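Local coordinates for protein signal peptidase I (Enterococcus faecalis, PDB 4ME8) that probably acts as a serine-type endopeptidase that cleaves hydrophobic N-terminal signal or leader sequences from secreted proteins, at residues F30-F35 / R43-L48. Numbering follows the deposited sequence.
Sequences FDIIAF and RVAKRL
F35 lays its ring across the neighbouring strand between V44 and K46. Its CG sits between the backbone N and the carbonyl carbon (chi1 55°), and the far rim of the ring comes nearer the 43-48 strand through CE2, CE1 and CZ. F35 CE2 meets V44 CG1 at 3.7 Å. F35 CZ lies 3.7 Å from K46 CG, and V44 O sits above one face, offset toward the rim. I33 points to the same side of the sheet, its CG1 3.4 Å from K46 O, and both F35 and K46 also touch V112 of strand 109-113. In K46, chi2 (-68°) bends the chain at CD; the end leads away from the 30-35 strand, and K46 NZ hydrogen-bonds S120 OG.

On the other face R47 and I32 pair at a non-hydrogen-bonded position. I32 CG1 stands over the centre of the R47 guanidinium, while I32 CD1 is 3.7 Å from R47 NH2. F30 O lies at the edge of this group, near its plane, and takes a weak hydrogen bond from R47 NH1 (2.8 Å). R47 NH2 forms a salt bridge with D115, and Y74 adds a cation-pi contact. Farther along, R43, extended from CG to NE, sets one face of its guanidinium on A34 CB, offset toward the rim, with R43 NH2 3.4 Å from A34 CB.

The strands 32-36 and 43-50 form an antiparallel hairpin. I33 with K46 and F35 with V44 are hydrogen-bonded pairs, each with two N-H...O bonds; I33 N to K46 O is almost straight (177°). Before strand 32-36 begins, D31 O takes L48 N and F30 N reaches L48 O, prolonging the pairing.

K46, the predicted catalytic lysine, thus has its backbone fixed by I33 and its stem in apolar contact with F35. The S120 bond, as in other S26 peptidases, probably helps position the amine for the Ser-Lys dyad expected of the family, whose predicted serine, S8, is unmodelled.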
loop_
_atom_site.group_PDB
_atom_site.type_symbol
_atom_site.label_atom_id
_atom_site.label_comp_id
_atom_site.label_asym_id
_atom_site.label_seq_id
_atom_site.Cartn_x
_atom_site.Cartn_y
_atom_site.Cartn_z
ATOM N N PHE A 30 5.311 -6.419 -1.605
ATOM C CA PHE A 30 4.324 -7.449 -1.276
ATOM C C PHE A 30 4.637 -8.203 0.026
ATOM O O PHE A 30 3.867 -9.070 0.439
ATOM C CB PHE A 30 4.075 -8.421 -2.441
ATOM C CG PHE A 30 3.628 -7.748 -3.722
ATOM C CD1 PHE A 30 2.574 -6.850 -3.722
ATOM C CD2 PHE A 30 4.239 -8.048 -4.933
ATOM C CE1 PHE A 30 2.143 -6.247 -4.896
ATOM C CE2 PHE A 30 3.808 -7.454 -6.115
ATOM C CZ PHE A 30 2.752 -6.556 -6.097
ATOM N N ASP A 31 5.743 -7.859 0.680
ATOM C CA ASP A 31 5.961 -8.277 2.056
ATOM C C ASP A 31 4.925 -7.618 2.966
ATOM O O ASP A 31 4.482 -6.479 2.725
ATOM C CB ASP A 31 7.369 -7.900 2.548
ATOM C CG ASP A 31 8.467 -8.810 1.988
ATOM O OD1 ASP A 31 8.152 -9.815 1.310
ATOM O OD2 ASP A 31 9.664 -8.522 2.250
ATOM N N ILE A 32 4.541 -8.354 4.004
ATOM C CA ILE A 32 3.682 -7.821 5.052
ATOM C C ILE A 32 4.588 -7.296 6.155
ATOM O O ILE A 32 5.520 -7.978 6.576
ATOM C CB ILE A 32 2.693 -8.886 5.572
ATOM C CG1 ILE A 32 1.597 -9.081 4.530
ATOM C CG2 ILE A 32 2.057 -8.461 6.892
ATOM C CD1 ILE A 32 0.835 -10.368 4.690
ATOM N N ILE A 33 4.319 -6.069 6.594
ATOM C CA ILE A 33 5.171 -5.414 7.574
ATOM C C ILE A 33 4.384 -4.840 8.740
ATOM O O ILE A 33 3.287 -4.304 8.561
ATOM C CB ILE A 33 6.033 -4.309 6.925
ATOM C CG1 ILE A 33 5.181 -3.328 6.114
ATOM C CG2 ILE A 33 7.081 -4.931 6.011
ATOM C CD1 ILE A 33 5.968 -2.123 5.650
ATOM N N ALA A 34 4.956 -4.952 9.936
ATOM C CA ALA A 34 4.345 -4.407 11.138
ATOM C C ALA A 34 5.048 -3.117 11.556
ATOM O O ALA A 34 6.277 -3.027 11.497
ATOM C CB ALA A 34 4.392 -5.425 12.255
ATOM N N PHE A 35 4.253 -2.135 11.983
ATOM C CA PHE A 35 4.730 -0.782 12.302
ATOM C C PHE A 35 3.673 -0.008 13.101
ATOM O O PHE A 35 2.485 -0.314 13.000
ATOM C CB PHE A 35 5.027 -0.018 11.015
ATOM C CG PHE A 35 3.861 0.035 10.065
ATOM C CD1 PHE A 35 3.680 -0.957 9.119
ATOM C CD2 PHE A 35 2.939 1.071 10.129
ATOM C CE1 PHE A 35 2.606 -0.920 8.258
ATOM C CE2 PHE A 35 1.863 1.112 9.269
ATOM C CZ PHE A 35 1.696 0.117 8.332
ATOM N N ARG A 43 0.076 -0.502 16.868
ATOM C CA ARG A 43 0.730 -1.487 16.025
ATOM C C ARG A 43 -0.293 -2.029 15.016
ATOM O O ARG A 43 -1.423 -2.353 15.363
ATOM C CB ARG A 43 1.360 -2.621 16.841
ATOM C CG ARG A 43 2.619 -3.157 16.182
ATOM C CD ARG A 43 2.983 -4.591 16.542
ATOM N NE ARG A 43 4.269 -4.929 15.926
ATOM C CZ ARG A 43 4.748 -6.158 15.723
ATOM N NH1 ARG A 43 4.064 -7.250 16.063
ATOM N NH2 ARG A 43 5.940 -6.287 15.149
ATOM N N VAL A 44 0.102 -2.086 13.755
ATOM C CA VAL A 44 -0.777 -2.582 12.707
ATOM C C VAL A 44 0.078 -3.301 11.661
ATOM O O VAL A 44 1.296 -3.107 11.596
ATOM C CB VAL A 44 -1.626 -1.416 12.115
ATOM C CG1 VAL A 44 -0.750 -0.399 11.390
ATOM C CG2 VAL A 44 -2.733 -1.937 11.203
ATOM N N ALA A 45 -0.557 -4.167 10.881
ATOM C CA ALA A 45 0.112 -4.919 9.839
ATOM C C ALA A 45 -0.465 -4.512 8.497
ATOM O O ALA A 45 -1.685 -4.480 8.336
ATOM C CB ALA A 45 -0.092 -6.403 10.070
ATOM N N LYS A 46 0.407 -4.172 7.546
ATOM C CA LYS A 46 -0.014 -3.838 6.183
ATOM C C LYS A 46 0.984 -4.378 5.169
ATOM O O LYS A 46 2.102 -4.727 5.525
ATOM C CB LYS A 46 -0.170 -2.323 5.990
ATOM C CG LYS A 46 -1.250 -1.656 6.844
ATOM C CD LYS A 46 -2.668 -2.057 6.453
ATOM C CE LYS A 46 -3.628 -1.688 7.572
ATOM N NZ LYS A 46 -5.062 -1.910 7.255
ATOM N N ARG A 47 0.551 -4.445 3.912
ATOM C CA ARG A 47 1.377 -4.909 2.812
ATOM C C ARG A 47 2.191 -3.773 2.179
ATOM O O ARG A 47 1.676 -2.687 1.898
ATOM C CB ARG A 47 0.518 -5.599 1.747
ATOM C CG ARG A 47 1.307 -6.591 0.912
ATOM C CD ARG A 47 0.435 -7.354 -0.071
ATOM N NE ARG A 47 -0.390 -8.368 0.589
ATOM C CZ ARG A 47 -0.004 -9.624 0.837
ATOM N NH1 ARG A 47 1.212 -10.043 0.498
ATOM N NH2 ARG A 47 -0.840 -10.465 1.441
ATOM N N LEU A 48 3.478 -4.042 1.984
ATOM C CA LEU A 48 4.373 -3.104 1.335
ATOM C C LEU A 48 4.042 -3.084 -0.156
ATOM O O LEU A 48 4.060 -4.124 -0.816
ATOM C CB LEU A 48 5.832 -3.519 1.569
ATOM C CG LEU A 48 6.909 -2.614 0.961
ATOM C CD1 LEU A 48 6.601 -1.148 1.246
ATOM C CD2 LEU A 48 8.270 -2.994 1.514
#